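Local atomic coordinates of cyclin homolog (PDB entry 2F2C), a protein that acts as a viral D-type cyclin of herpesvirus saimiri that modulates the host cell cycle and may promote T-cell transformation and proliferation during latent infection. Residues I43-T48 / K86-K91; N51-L56 / A184-N189; F73-S78 / A149-D154; G98-L103 / L130-Q135; L192-L197 / L228-N233. All blocks are in the same frame, centred on the assembly; numbering follows the deposited sequence.

In the fold
The five contacts tie together an all-helical cyclin chain. Contacts 1 and 4 lie in the N-terminal half of the cyclin, with centres about 17 Å apart. Contact 5 lies in the C-terminal half, about 33 Å from contact 4 between centres and on the opposite side of the chain's centre. Contacts 2 and 3 join the two halves. Their helices, 49-65 and 72-83, follow each other in sequence and touch through Leu56 and Val77. Contact 4 is nested along the chain inside contact 3, and contact 3 inside contact 2. Contact 5 follows them all and reaches contact 3 through Pro195. The middle contacts thus hold the two halves of the cyclin against each other.

Contact 1 of 5, residues I43-T48 / K86-K91; sequences IQTEVT and KKQGTK
Glu46 meets Lys91 through a weak hydrogen bond. Lys91 N donates to Glu46 OE2 at 2.8 Å, with a bent N-H...O angle of 137°. CG of Glu46 is anti to the backbone N (chi1 -172°) and the chain beyond it is extended, which carries the carboxylate to the other loop. The second oxygen, Glu46 OE1, lies 3.3 Å from Thr90 CB. The opposite charges do not touch: Glu46 OE2 and Lys91 NZ are 5.8 Å apart, and any attraction is probably modest.

The apolar part belongs to Val47. Val47 CG1 lies 3.4 Å from Lys91 N and packs on the backbone of Thr90. Val47 CG1 also lies 4.0 Å from Lys91 CG, an aliphatic part of that side chain. Outside the two segments Val47 also touches Trp41.

Two amides form a second polar cluster. Gln44 and Gln88 reach toward each other tip to tip, with their planes 47° apart. The Gln44 amide sits beside the backbone of Gly89. The Gln88 side chain crosses that of Thr45 at about a right angle.

This surface contact packs the loop before helix 49-65 against the loop linking helices 72-83 and 94-109, a loop-loop junction of the helical cyclin fold.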
# COMPACT_ATOMS: atom_id res chain seq x y z
N ILE A 43 29.79 2.82 -5.47
CA ILE A 43 30.09 4.19 -5.03
C ILE A 43 30.81 4.25 -3.69
O ILE A 43 31.09 5.33 -3.17
CB ILE A 43 28.75 5.00 -4.98
CG1 ILE A 43 28.30 5.37 -6.39
CG2 ILE A 43 28.87 6.26 -4.11
CD1 ILE A 43 26.81 5.27 -6.62
N GLN A 44 31.12 3.08 -3.12
CA GLN A 44 31.64 3.01 -1.76
C GLN A 44 33.15 2.93 -1.68
O GLN A 44 33.78 2.22 -2.46
CB GLN A 44 30.99 1.85 -0.99
CG GLN A 44 29.52 2.07 -0.65
CD GLN A 44 29.27 3.31 0.20
OE1 GLN A 44 28.25 3.98 0.03
NE2 GLN A 44 30.20 3.61 1.10
N THR A 45 33.73 3.63 -0.71
CA THR A 45 35.18 3.70 -0.55
C THR A 45 35.66 2.70 0.50
O THR A 45 36.69 2.05 0.32
CB THR A 45 35.62 5.13 -0.16
OG1 THR A 45 34.96 6.09 -1.00
CG2 THR A 45 37.11 5.36 -0.46
N GLU A 46 34.91 2.60 1.59
CA GLU A 46 35.27 1.77 2.72
C GLU A 46 34.54 0.42 2.62
O GLU A 46 35.01 -0.50 1.94
CB GLU A 46 34.93 2.51 4.01
CG GLU A 46 35.42 1.86 5.29
CD GLU A 46 35.26 2.79 6.48
OE1 GLU A 46 35.19 4.02 6.26
OE2 GLU A 46 35.21 2.29 7.63
N VAL A 47 33.40 0.31 3.28
CA VAL A 47 32.58 -0.90 3.31
C VAL A 47 32.60 -1.67 1.98
O VAL A 47 32.54 -1.07 0.90
CB VAL A 47 31.11 -0.56 3.72
CG1 VAL A 47 31.09 0.32 4.96
CG2 VAL A 47 30.35 0.13 2.59
N THR A 48 32.71 -2.99 2.06
CA THR A 48 32.65 -3.82 0.85
C THR A 48 31.45 -4.76 0.85
O THR A 48 30.56 -4.67 1.70
CB THR A 48 33.96 -4.63 0.62
OG1 THR A 48 33.98 -5.77 1.49
CG2 THR A 48 35.22 -3.83 0.99
N LYS A 86 23.69 6.74 -2.81
CA LYS A 86 23.59 8.19 -2.68
C LYS A 86 24.51 8.79 -1.62
O LYS A 86 25.25 9.72 -1.91
CB LYS A 86 22.12 8.61 -2.50
CG LYS A 86 21.31 8.45 -3.79
CD LYS A 86 19.91 9.06 -3.68
CE LYS A 86 19.16 9.00 -5.01
NZ LYS A 86 19.82 9.77 -6.12
N LYS A 87 24.46 8.28 -0.39
CA LYS A 87 25.37 8.78 0.65
C LYS A 87 26.47 7.75 0.90
O LYS A 87 26.43 6.65 0.35
CB LYS A 87 24.61 9.14 1.94
CG LYS A 87 23.56 10.25 1.80
CD LYS A 87 24.14 11.66 1.70
CE LYS A 87 23.02 12.70 1.69
NZ LYS A 87 23.50 14.11 1.56
N GLN A 88 27.45 8.10 1.72
CA GLN A 88 28.58 7.20 1.97
C GLN A 88 28.42 6.45 3.30
O GLN A 88 27.87 6.99 4.27
CB GLN A 88 29.89 7.99 1.96
CG GLN A 88 31.15 7.16 1.70
CD GLN A 88 31.42 6.88 0.22
OE1 GLN A 88 30.95 7.61 -0.66
NE2 GLN A 88 32.20 5.84 -0.04
N GLY A 89 28.90 5.21 3.35
CA GLY A 89 28.91 4.44 4.58
C GLY A 89 30.32 4.15 5.07
O GLY A 89 31.24 3.95 4.26
N THR A 90 30.49 4.13 6.38
CA THR A 90 31.75 3.70 6.98
C THR A 90 31.51 2.42 7.78
O THR A 90 30.45 2.26 8.38
CB THR A 90 32.39 4.82 7.88
OG1 THR A 90 31.90 4.74 9.22
CG2 THR A 90 31.98 6.23 7.43
N LYS A 91 32.49 1.53 7.79
CA LYS A 91 32.42 0.26 8.54
C LYS A 91 31.95 0.45 9.98
O LYS A 91 31.18 -0.35 10.49
CB LYS A 91 33.77 -0.48 8.52
CG LYS A 91 34.06 -1.21 7.20
CD LYS A 91 35.39 -1.95 7.24
CE LYS A 91 35.77 -2.52 5.87
NZ LYS A 91 37.24 -2.81 5.78

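Contact 2 of 5, residues N51-L56 / A184-N189; sequences NRTILL and ALIQPN
Thr53 and Ile186 meet methyl to methyl, their CG2 atoms 3.7 Å apart, with the two side chains crossing at about a right angle. Ile186 CG2 also lies 3.7 Å from Thr53 O, packing on the helix backbone. Thr53 OG1 packs 3.8 Å from Pro188 CD, and is weakly hydrogen-bonded to Val49 O in its own helix. The side chain of Gln187 crosses Thr53 at a slant.

Arg52 takes the other side. CG is anti to the backbone N (chi1 -169°), and the chain stays extended to NE. This carries NE away from the helix, and the guanidinium lies beside the turn 184-187. Leu56, one helical turn on, lays CD1 over the centre of the guanidinium, 3.5 Å above the plane. Gln187 O lies at the guanidinium edge, 3.8 Å from Arg52 NH1. Leu56 CD1 in turn packs on Leu185 O at 3.7 Å.

Arg52 NH2 forms a salt bridge with Asp81 of helix 72-83, consistent with the buried arginine-aspartate pair of other cyclins. Against the turn, the guanidinium makes long polar approaches and no hydrogen bond. Shape fitting and van der Waals packing thus carry this buried interface, while nearby carbonyl oxygens probably favour the arginine charge electrostatically.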
# COMPACT_ATOMS: atom_id res chain seq x y z
N ASN A 51 31.13 -6.99 3.83
CA ASN A 51 30.41 -6.32 4.93
C ASN A 51 28.91 -6.45 4.76
O ASN A 51 28.21 -6.77 5.71
CB ASN A 51 30.75 -4.84 5.04
CG ASN A 51 32.23 -4.59 5.11
OD1 ASN A 51 32.93 -4.67 4.11
ND2 ASN A 51 32.71 -4.25 6.30
N ARG A 52 28.43 -6.20 3.55
CA ARG A 52 27.01 -6.34 3.27
C ARG A 52 26.44 -7.67 3.78
O ARG A 52 25.42 -7.68 4.49
CB ARG A 52 26.74 -6.17 1.77
CG ARG A 52 25.27 -6.01 1.40
CD ARG A 52 25.05 -5.85 -0.08
NE ARG A 52 23.64 -5.89 -0.46
CZ ARG A 52 23.04 -6.93 -1.02
NH1 ARG A 52 23.71 -8.05 -1.25
NH2 ARG A 52 21.75 -6.85 -1.35
N THR A 53 27.10 -8.79 3.46
CA THR A 53 26.59 -10.12 3.82
C THR A 53 26.39 -10.34 5.33
O THR A 53 25.41 -10.97 5.75
CB THR A 53 27.48 -11.25 3.25
OG1 THR A 53 27.89 -10.93 1.92
CG2 THR A 53 26.66 -12.53 3.07
N ILE A 54 27.32 -9.85 6.14
CA ILE A 54 27.18 -9.89 7.60
C ILE A 54 25.97 -9.04 8.07
O ILE A 54 25.11 -9.51 8.82
CB ILE A 54 28.52 -9.48 8.27
CG1 ILE A 54 29.60 -10.55 8.01
CG2 ILE A 54 28.35 -9.31 9.76
CD1 ILE A 54 31.05 -10.06 7.99
N LEU A 55 25.88 -7.81 7.58
CA LEU A 55 24.86 -6.87 8.02
C LEU A 55 23.47 -7.33 7.63
O LEU A 55 22.52 -7.18 8.40
CB LEU A 55 25.13 -5.51 7.43
CG LEU A 55 24.02 -4.49 7.58
CD1 LEU A 55 23.95 -3.99 9.01
CD2 LEU A 55 24.27 -3.35 6.59
N LEU A 56 23.34 -7.90 6.44
CA LEU A 56 22.06 -8.41 6.00
C LEU A 56 21.70 -9.69 6.74
O LEU A 56 20.51 -9.98 6.91
CB LEU A 56 22.05 -8.63 4.49
CG LEU A 56 22.05 -7.37 3.61
CD1 LEU A 56 21.86 -7.78 2.16
CD2 LEU A 56 20.95 -6.38 4.03
N ALA A 184 17.94 -16.08 0.56
CA ALA A 184 18.77 -15.84 -0.65
C ALA A 184 19.24 -14.39 -0.78
O ALA A 184 20.41 -14.15 -1.07
CB ALA A 184 18.03 -16.28 -1.90
N LEU A 185 18.33 -13.44 -0.54
CA LEU A 185 18.61 -12.00 -0.64
C LEU A 185 19.78 -11.51 0.22
O LEU A 185 20.19 -10.36 0.09
CB LEU A 185 17.37 -11.17 -0.30
CG LEU A 185 16.40 -10.97 -1.46
CD1 LEU A 185 15.02 -10.67 -0.96
CD2 LEU A 185 16.86 -9.88 -2.37
N ILE A 186 20.28 -12.36 1.11
CA ILE A 186 21.48 -12.05 1.90
C ILE A 186 22.71 -12.01 0.99
O ILE A 186 23.61 -11.18 1.16
CB ILE A 186 21.66 -13.09 3.07
CG1 ILE A 186 20.53 -12.93 4.09
CG2 ILE A 186 23.01 -12.95 3.76
CD1 ILE A 186 20.70 -13.79 5.36
N GLN A 187 22.74 -12.92 0.02
CA GLN A 187 23.90 -13.13 -0.84
C GLN A 187 24.08 -12.03 -1.92
O GLN A 187 23.09 -11.60 -2.56
CB GLN A 187 23.82 -14.51 -1.47
CG GLN A 187 24.62 -15.60 -0.78
CD GLN A 187 24.80 -15.38 0.71
OE1 GLN A 187 24.02 -15.88 1.51
NE2 GLN A 187 25.82 -14.62 1.07
N PRO A 188 25.32 -11.57 -2.09
CA PRO A 188 25.67 -10.46 -3.00
C PRO A 188 25.15 -10.58 -4.44
O PRO A 188 24.58 -9.62 -4.97
CB PRO A 188 27.20 -10.50 -3.01
CG PRO A 188 27.58 -11.85 -2.38
CD PRO A 188 26.50 -12.09 -1.38
N ASN A 189 25.33 -11.74 -5.05
CA ASN A 189 24.94 -11.94 -6.44
C ASN A 189 23.42 -11.96 -6.68
O ASN A 189 22.96 -12.08 -7.82
CB ASN A 189 25.57 -13.24 -6.95
CG ASN A 189 24.94 -14.48 -6.34
OD1 ASN A 189 24.58 -14.49 -5.16
ND2 ASN A 189 24.78 -15.51 -7.15

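Contact 3 of 5, residues F73-S78 / A149-D154; sequences FPLSVS and AVLATD
Leu151 packs both its methyls against Pro74 and Leu75, near the start of helix 72-83. The contact joins this helix of the cyclin fold to the segment that enters helix 156-162. It lies close to the centre of the chain and links the N-terminal half of the cyclin to the C-terminal half.

The first shell is apolar. Leu151 CD2 comes to 3.6 Å from Leu75 CA, so this methyl rests on the helix backbone. Leu151 CD2 also lies 4.0 Å from Pro74 CB. The other methyl, Leu151 CD1, meets Leu75 CB at 3.8 Å. The two leucine side chains are set at a slant to each other. Leu75 also meets Ala149, with Leu75 CD2 4.3 Å from Ala149 CB. That alanine methyl also touches Ser78 OG, whose hydroxyl is hydrogen-bonded to Arg82 NH2. At the other end Pro74 CG touches Thr153 CB, and Cys182 of helix 170-184 touches the proline as well.

The next shell fixes Leu151. Its backbone N donates to Asp154 OD2 in a fairly straight bond, 162° at the hydrogen. The carboxylate oxygen is met on its anti side, 29° out of plane. Asp154 OD1 forms a salt bridge with Arg109, so the carboxylate is gripped at both oxygens. Asp154 OD1 is also in a weak, long ion pair with a basic side chain of another protein chain.

On the helix itself, Phe73 O accepts twice. Val77 N donates to Phe73 O as a regular helix bond. The hydroxyl Ser76 OG donates to Phe73 O at 2.9 Å.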
# COMPACT_ATOMS: atom_id res chain seq x y z
N PHE A 73 11.81 -7.54 5.25
CA PHE A 73 13.21 -7.72 4.98
C PHE A 73 13.60 -7.34 3.55
O PHE A 73 14.52 -6.55 3.37
CB PHE A 73 13.71 -9.12 5.36
CG PHE A 73 15.16 -9.32 5.12
CD1 PHE A 73 16.10 -8.56 5.81
CD2 PHE A 73 15.61 -10.24 4.19
CE1 PHE A 73 17.46 -8.74 5.60
CE2 PHE A 73 16.96 -10.43 3.98
CZ PHE A 73 17.89 -9.67 4.67
N PRO A 74 12.94 -7.90 2.53
CA PRO A 74 13.24 -7.49 1.17
C PRO A 74 13.26 -5.96 1.03
O PRO A 74 14.21 -5.41 0.44
CB PRO A 74 12.10 -8.12 0.37
CG PRO A 74 11.87 -9.37 1.08
CD PRO A 74 11.93 -8.97 2.55
N LEU A 75 12.26 -5.29 1.60
CA LEU A 75 12.13 -3.84 1.44
C LEU A 75 13.25 -3.14 2.15
O LEU A 75 13.84 -2.20 1.61
CB LEU A 75 10.78 -3.36 1.94
CG LEU A 75 10.18 -2.01 1.56
CD1 LEU A 75 10.50 -1.00 2.61
CD2 LEU A 75 10.64 -1.51 0.20
N SER A 76 13.58 -3.62 3.34
CA SER A 76 14.66 -3.03 4.10
C SER A 76 16.02 -3.22 3.41
O SER A 76 16.93 -2.43 3.64
CB SER A 76 14.68 -3.64 5.50
OG SER A 76 15.46 -4.84 5.47
N VAL A 77 16.16 -4.27 2.60
CA VAL A 77 17.34 -4.47 1.75
C VAL A 77 17.36 -3.46 0.59
O VAL A 77 18.39 -2.85 0.27
CB VAL A 77 17.38 -5.89 1.17
CG1 VAL A 77 18.47 -6.04 0.15
CG2 VAL A 77 17.61 -6.91 2.27
N SER A 78 16.21 -3.29 -0.03
CA SER A 78 16.04 -2.36 -1.11
C SER A 78 16.42 -0.98 -0.65
O SER A 78 17.25 -0.32 -1.29
CB SER A 78 14.61 -2.37 -1.56
OG SER A 78 14.47 -1.50 -2.67
N ALA A 149 8.97 -0.04 -3.19
CA ALA A 149 9.63 -0.72 -4.33
C ALA A 149 8.99 -2.06 -4.66
O ALA A 149 8.39 -2.69 -3.80
CB ALA A 149 11.12 -0.93 -4.07
N VAL A 150 9.12 -2.53 -5.89
CA VAL A 150 8.69 -3.89 -6.16
C VAL A 150 9.64 -4.89 -5.45
O VAL A 150 10.85 -4.85 -5.67
CB VAL A 150 8.60 -4.19 -7.66
CG1 VAL A 150 8.40 -5.68 -7.87
CG2 VAL A 150 7.46 -3.43 -8.27
N LEU A 151 9.09 -5.74 -4.59
CA LEU A 151 9.89 -6.71 -3.84
C LEU A 151 9.76 -8.07 -4.46
O LEU A 151 8.65 -8.47 -4.83
CB LEU A 151 9.37 -6.81 -2.41
CG LEU A 151 9.33 -5.51 -1.66
CD1 LEU A 151 8.83 -5.75 -0.25
CD2 LEU A 151 10.73 -4.95 -1.67
N ALA A 152 10.87 -8.81 -4.52
CA ALA A 152 10.84 -10.16 -5.06
C ALA A 152 9.58 -10.81 -4.53
O ALA A 152 8.88 -11.56 -5.21
CB ALA A 152 12.06 -10.94 -4.61
N THR A 153 9.24 -10.45 -3.32
CA THR A 153 8.27 -11.18 -2.59
C THR A 153 6.84 -10.86 -3.00
O THR A 153 5.93 -11.63 -2.72
CB THR A 153 8.58 -11.00 -1.11
OG1 THR A 153 8.28 -12.22 -0.44
CG2 THR A 153 7.71 -9.99 -0.48
N ASP A 154 6.64 -9.73 -3.70
CA ASP A 154 5.32 -9.31 -4.17
C ASP A 154 4.85 -10.18 -5.34
O ASP A 154 3.66 -10.19 -5.67
CB ASP A 154 5.32 -7.86 -4.66
CG ASP A 154 5.68 -6.83 -3.58
OD1 ASP A 154 5.05 -6.79 -2.49
OD2 ASP A 154 6.57 -5.95 -3.80

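Contact 4 of 5, residues G98-L103 / L130-Q135; sequences GAACVL and LELINQ
Leu132 has the most surface buried here, and it spends it on three residues of segment 98-103, on helix 94-109. Its CD2 methyl does most of the touching. Leu132 CD2 lies 3.7 Å from Ala100 CB. Ala99 CB is a more distant neighbour of the same methyl. The other methyl, Leu132 CD1, meets Leu103 CD2 at 4.2 Å. The leucine thus spreads its two branches over one face of the opposing helix. Outside the two segments it is also covered by Val116, Leu119 and Phe127.

Ala100 comes second. Its CB points at the other helix, and this methyl is shared between two partners. One is Leu132. The other is the aliphatic part of Gln135, whose CG lies 3.8 Å from Ala100 CB. The two helices are neighbours in the helical bundle of the N-terminal half of the cyclin. The axes of the two segments approach to 9.3 Å and cross at -69°. Contact is therefore confined to a small patch, where Ala100 lies against Leu132, with Ala99 at the margin.

Leu103 closes one end of the patch. With CG anti to the backbone N (chi1 -177°), Leu103 extends toward Leu132. It also packs on Leu119 and Glu136, and it touches the backbone of another protein chain. At the Gln135 end the chain bends at chi2 (57°), beyond the CG that Ala100 touches. Gln135 NE2 there makes a weak hydrogen bond with Tyr83 OH of helix 72-83.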
# COMPACT_ATOMS: atom_id res chain seq x y z
N GLY A 98 21.90 0.04 8.63
CA GLY A 98 21.07 -1.13 8.43
C GLY A 98 19.97 -1.22 9.47
O GLY A 98 18.89 -1.75 9.20
N ALA A 99 20.26 -0.72 10.66
CA ALA A 99 19.28 -0.65 11.73
C ALA A 99 18.15 0.27 11.31
O ALA A 99 17.00 -0.07 11.50
CB ALA A 99 19.91 -0.18 13.03
N ALA A 100 18.48 1.42 10.73
CA ALA A 100 17.45 2.39 10.37
C ALA A 100 16.67 2.02 9.11
O ALA A 100 15.58 2.55 8.87
CB ALA A 100 18.03 3.76 10.26
N CYS A 101 17.22 1.11 8.30
CA CYS A 101 16.49 0.57 7.17
C CYS A 101 15.37 -0.35 7.63
O CYS A 101 14.21 -0.17 7.24
CB CYS A 101 17.42 -0.13 6.20
SG CYS A 101 18.70 1.00 5.60
N VAL A 102 15.69 -1.31 8.49
CA VAL A 102 14.67 -2.16 9.12
C VAL A 102 13.62 -1.32 9.83
O VAL A 102 12.44 -1.66 9.81
CB VAL A 102 15.31 -3.17 10.10
CG1 VAL A 102 14.25 -3.85 10.95
CG2 VAL A 102 16.10 -4.21 9.35
N LEU A 103 14.03 -0.22 10.46
CA LEU A 103 13.07 0.64 11.12
C LEU A 103 12.09 1.19 10.08
O LEU A 103 10.88 1.01 10.24
CB LEU A 103 13.74 1.77 11.94
CG LEU A 103 12.79 2.69 12.73
CD1 LEU A 103 12.08 1.95 13.84
CD2 LEU A 103 13.52 3.87 13.32
N LEU A 130 18.50 9.19 19.51
CA LEU A 130 18.61 10.38 18.67
C LEU A 130 19.47 10.07 17.44
O LEU A 130 19.15 10.49 16.33
CB LEU A 130 19.14 11.56 19.50
CG LEU A 130 19.75 12.82 18.86
CD1 LEU A 130 19.21 14.10 19.52
CD2 LEU A 130 21.28 12.77 18.92
N GLU A 131 20.54 9.31 17.66
CA GLU A 131 21.43 8.89 16.58
C GLU A 131 20.76 7.95 15.59
O GLU A 131 21.06 7.98 14.40
CB GLU A 131 22.69 8.25 17.14
CG GLU A 131 23.50 9.19 18.02
CD GLU A 131 24.89 8.67 18.33
OE1 GLU A 131 25.59 9.32 19.14
OE2 GLU A 131 25.28 7.62 17.76
N LEU A 132 19.86 7.10 16.08
CA LEU A 132 19.06 6.27 15.20
C LEU A 132 18.06 7.16 14.46
O LEU A 132 17.93 7.09 13.24
CB LEU A 132 18.32 5.17 15.99
CG LEU A 132 18.14 3.74 15.43
CD1 LEU A 132 16.80 3.12 15.84
CD2 LEU A 132 18.31 3.66 13.91
N ILE A 133 17.37 8.02 15.21
CA ILE A 133 16.36 8.92 14.64
C ILE A 133 16.95 9.83 13.56
O ILE A 133 16.37 9.97 12.49
CB ILE A 133 15.67 9.73 15.77
CG1 ILE A 133 14.85 8.78 16.64
CG2 ILE A 133 14.79 10.84 15.20
CD1 ILE A 133 14.72 9.23 18.11
N ASN A 134 18.10 10.43 13.83
CA ASN A 134 18.77 11.24 12.82
C ASN A 134 19.15 10.44 11.57
O ASN A 134 19.12 10.96 10.46
CB ASN A 134 19.98 11.97 13.41
CG ASN A 134 19.58 13.23 14.16
OD1 ASN A 134 19.68 13.29 15.39
ND2 ASN A 134 19.11 14.23 13.43
N GLN A 135 19.47 9.17 11.77
CA GLN A 135 19.82 8.27 10.66
C GLN A 135 18.59 7.89 9.84
O GLN A 135 18.69 7.71 8.62
CB GLN A 135 20.54 7.02 11.18
CG GLN A 135 21.07 6.09 10.10
CD GLN A 135 22.02 6.80 9.16
OE1 GLN A 135 23.19 6.98 9.48
NE2 GLN A 135 21.51 7.20 8.00

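Contact 5 of 5, residues L192-L197 / L228-N233; sequences LLSPGL and LNFSTN
Leu197 lies over one face of the Phe230 ring in a CH-pi contact. The setting is a pair of helix starts in the C-terminal half of the cyclin fold. Segment 192-197 opens helix 195-208. Segment 228-233 ends helix 218-228 and begins helix 232-247.

The tight part is the leucine on the ring. Leu197 CD1 stands 3.6 Å from the Phe230 centroid and only 12° off the ring normal, so the methyl sits over the middle of the face. The second methyl, Leu197 CD2, leans toward one side of the ring, 3.7 Å from Phe230 CD2. Leu197 CD2 also reaches Leu228 CD1, at 4.3 Å. Leu228 is buried and packs on Ala200 as well. Leu228 CD1 rests 4.0 Å from Gly196 O. Having no side chain, Gly196 lets Leu228 CD2 lie close to its backbone.

The looser part is also at Phe230, which is exposed although Leu197 covers one face. Ser194 OG approaches the ring obliquely, no nearer than 4.1 Å from Phe230 CE2. The main partner of that hydroxyl is Glu31, whose OE1 is hydrogen-bonded to Ser194 OG and to Gly196 N. Glu31 thus helps hold the start of helix 195-208.

Across the contact, Ser231 stands at the N-cap of helix 232-247. Its OG takes a hydrogen bond from Thr234 N and a weak capping bond from Asn233 N, 3.1 Å from Ser231 OG.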
# COMPACT_ATOMS: atom_id res chain seq x y z
N LEU A 192 21.43 -8.04 -7.84
CA LEU A 192 21.39 -7.52 -9.19
C LEU A 192 20.24 -8.09 -10.04
O LEU A 192 19.92 -7.54 -11.08
CB LEU A 192 22.74 -7.76 -9.89
CG LEU A 192 24.11 -7.56 -9.18
CD1 LEU A 192 25.28 -7.55 -10.19
CD2 LEU A 192 24.17 -6.31 -8.30
N LEU A 193 19.63 -9.19 -9.61
CA LEU A 193 18.57 -9.81 -10.39
C LEU A 193 17.25 -9.08 -10.23
O LEU A 193 17.01 -8.41 -9.23
CB LEU A 193 18.41 -11.29 -10.04
CG LEU A 193 19.73 -12.07 -9.95
CD1 LEU A 193 19.59 -13.26 -9.03
CD2 LEU A 193 20.29 -12.47 -11.32
N SER A 194 16.38 -9.19 -11.23
CA SER A 194 15.13 -8.48 -11.19
C SER A 194 14.19 -9.22 -10.24
O SER A 194 14.20 -10.46 -10.19
CB SER A 194 14.54 -8.30 -12.59
OG SER A 194 13.52 -9.24 -12.87
N PRO A 195 13.43 -8.48 -9.45
CA PRO A 195 12.61 -9.08 -8.40
C PRO A 195 11.79 -10.26 -8.91
O PRO A 195 11.71 -11.29 -8.24
CB PRO A 195 11.71 -7.94 -7.93
CG PRO A 195 12.26 -6.70 -8.54
CD PRO A 195 13.37 -7.01 -9.45
N GLY A 196 11.21 -10.13 -10.10
CA GLY A 196 10.39 -11.20 -10.65
C GLY A 196 11.20 -12.46 -10.86
O GLY A 196 10.70 -13.55 -10.63
N LEU A 197 12.44 -12.32 -11.30
CA LEU A 197 13.30 -13.48 -11.47
C LEU A 197 13.67 -14.14 -10.13
O LEU A 197 13.51 -15.35 -9.97
CB LEU A 197 14.55 -13.15 -12.29
CG LEU A 197 14.33 -13.13 -13.80
CD1 LEU A 197 15.58 -12.64 -14.52
CD2 LEU A 197 13.88 -14.50 -14.32
N LEU A 228 7.13 -14.17 -17.48
CA LEU A 228 8.08 -13.12 -17.14
C LEU A 228 8.67 -12.45 -18.37
O LEU A 228 8.97 -11.25 -18.33
CB LEU A 228 9.17 -13.66 -16.21
CG LEU A 228 8.60 -14.17 -14.88
CD1 LEU A 228 9.58 -15.03 -14.16
CD2 LEU A 228 8.19 -13.02 -13.99
N ASN A 229 8.80 -13.21 -19.47
CA ASN A 229 9.39 -12.77 -20.72
C ASN A 229 10.91 -12.77 -20.64
O ASN A 229 11.58 -11.87 -21.16
CB ASN A 229 8.83 -11.41 -21.20
CG ASN A 229 9.03 -11.17 -22.72
OD1 ASN A 229 9.46 -12.06 -23.45
ND2 ASN A 229 8.74 -9.96 -23.17
N PHE A 230 11.48 -13.79 -20.01
CA PHE A 230 12.91 -14.01 -20.11
C PHE A 230 13.15 -15.31 -20.86
O PHE A 230 12.19 -16.00 -21.16
CB PHE A 230 13.52 -14.07 -18.72
CG PHE A 230 13.70 -12.74 -18.09
CD1 PHE A 230 14.73 -11.87 -18.53
CD2 PHE A 230 12.84 -12.32 -17.07
CE1 PHE A 230 14.90 -10.62 -17.94
CE2 PHE A 230 12.97 -11.07 -16.47
CZ PHE A 230 14.00 -10.21 -16.88
N SER A 231 14.40 -15.66 -21.18
CA SER A 231 14.62 -16.95 -21.85
C SER A 231 14.61 -18.12 -20.86
O SER A 231 15.05 -17.97 -19.73
CB SER A 231 15.94 -16.97 -22.61
OG SER A 231 16.95 -17.60 -21.84
N THR A 232 14.14 -19.28 -21.31
CA THR A 232 14.25 -20.50 -20.50
C THR A 232 15.61 -20.66 -19.82
O THR A 232 15.67 -21.09 -18.69
CB THR A 232 13.89 -21.77 -21.29
OG1 THR A 232 14.46 -21.70 -22.61
CG2 THR A 232 12.40 -21.85 -21.54
N ASN A 233 16.71 -20.32 -20.48
CA ASN A 233 18.01 -20.47 -19.82
C ASN A 233 18.19 -19.54 -18.63
O ASN A 233 18.58 -19.98 -17.55
CB ASN A 233 19.17 -20.33 -20.78
CG ASN A 233 19.22 -21.44 -21.79
OD1 ASN A 233 20.08 -22.32 -21.72
ND2 ASN A 233 18.26 -21.44 -22.72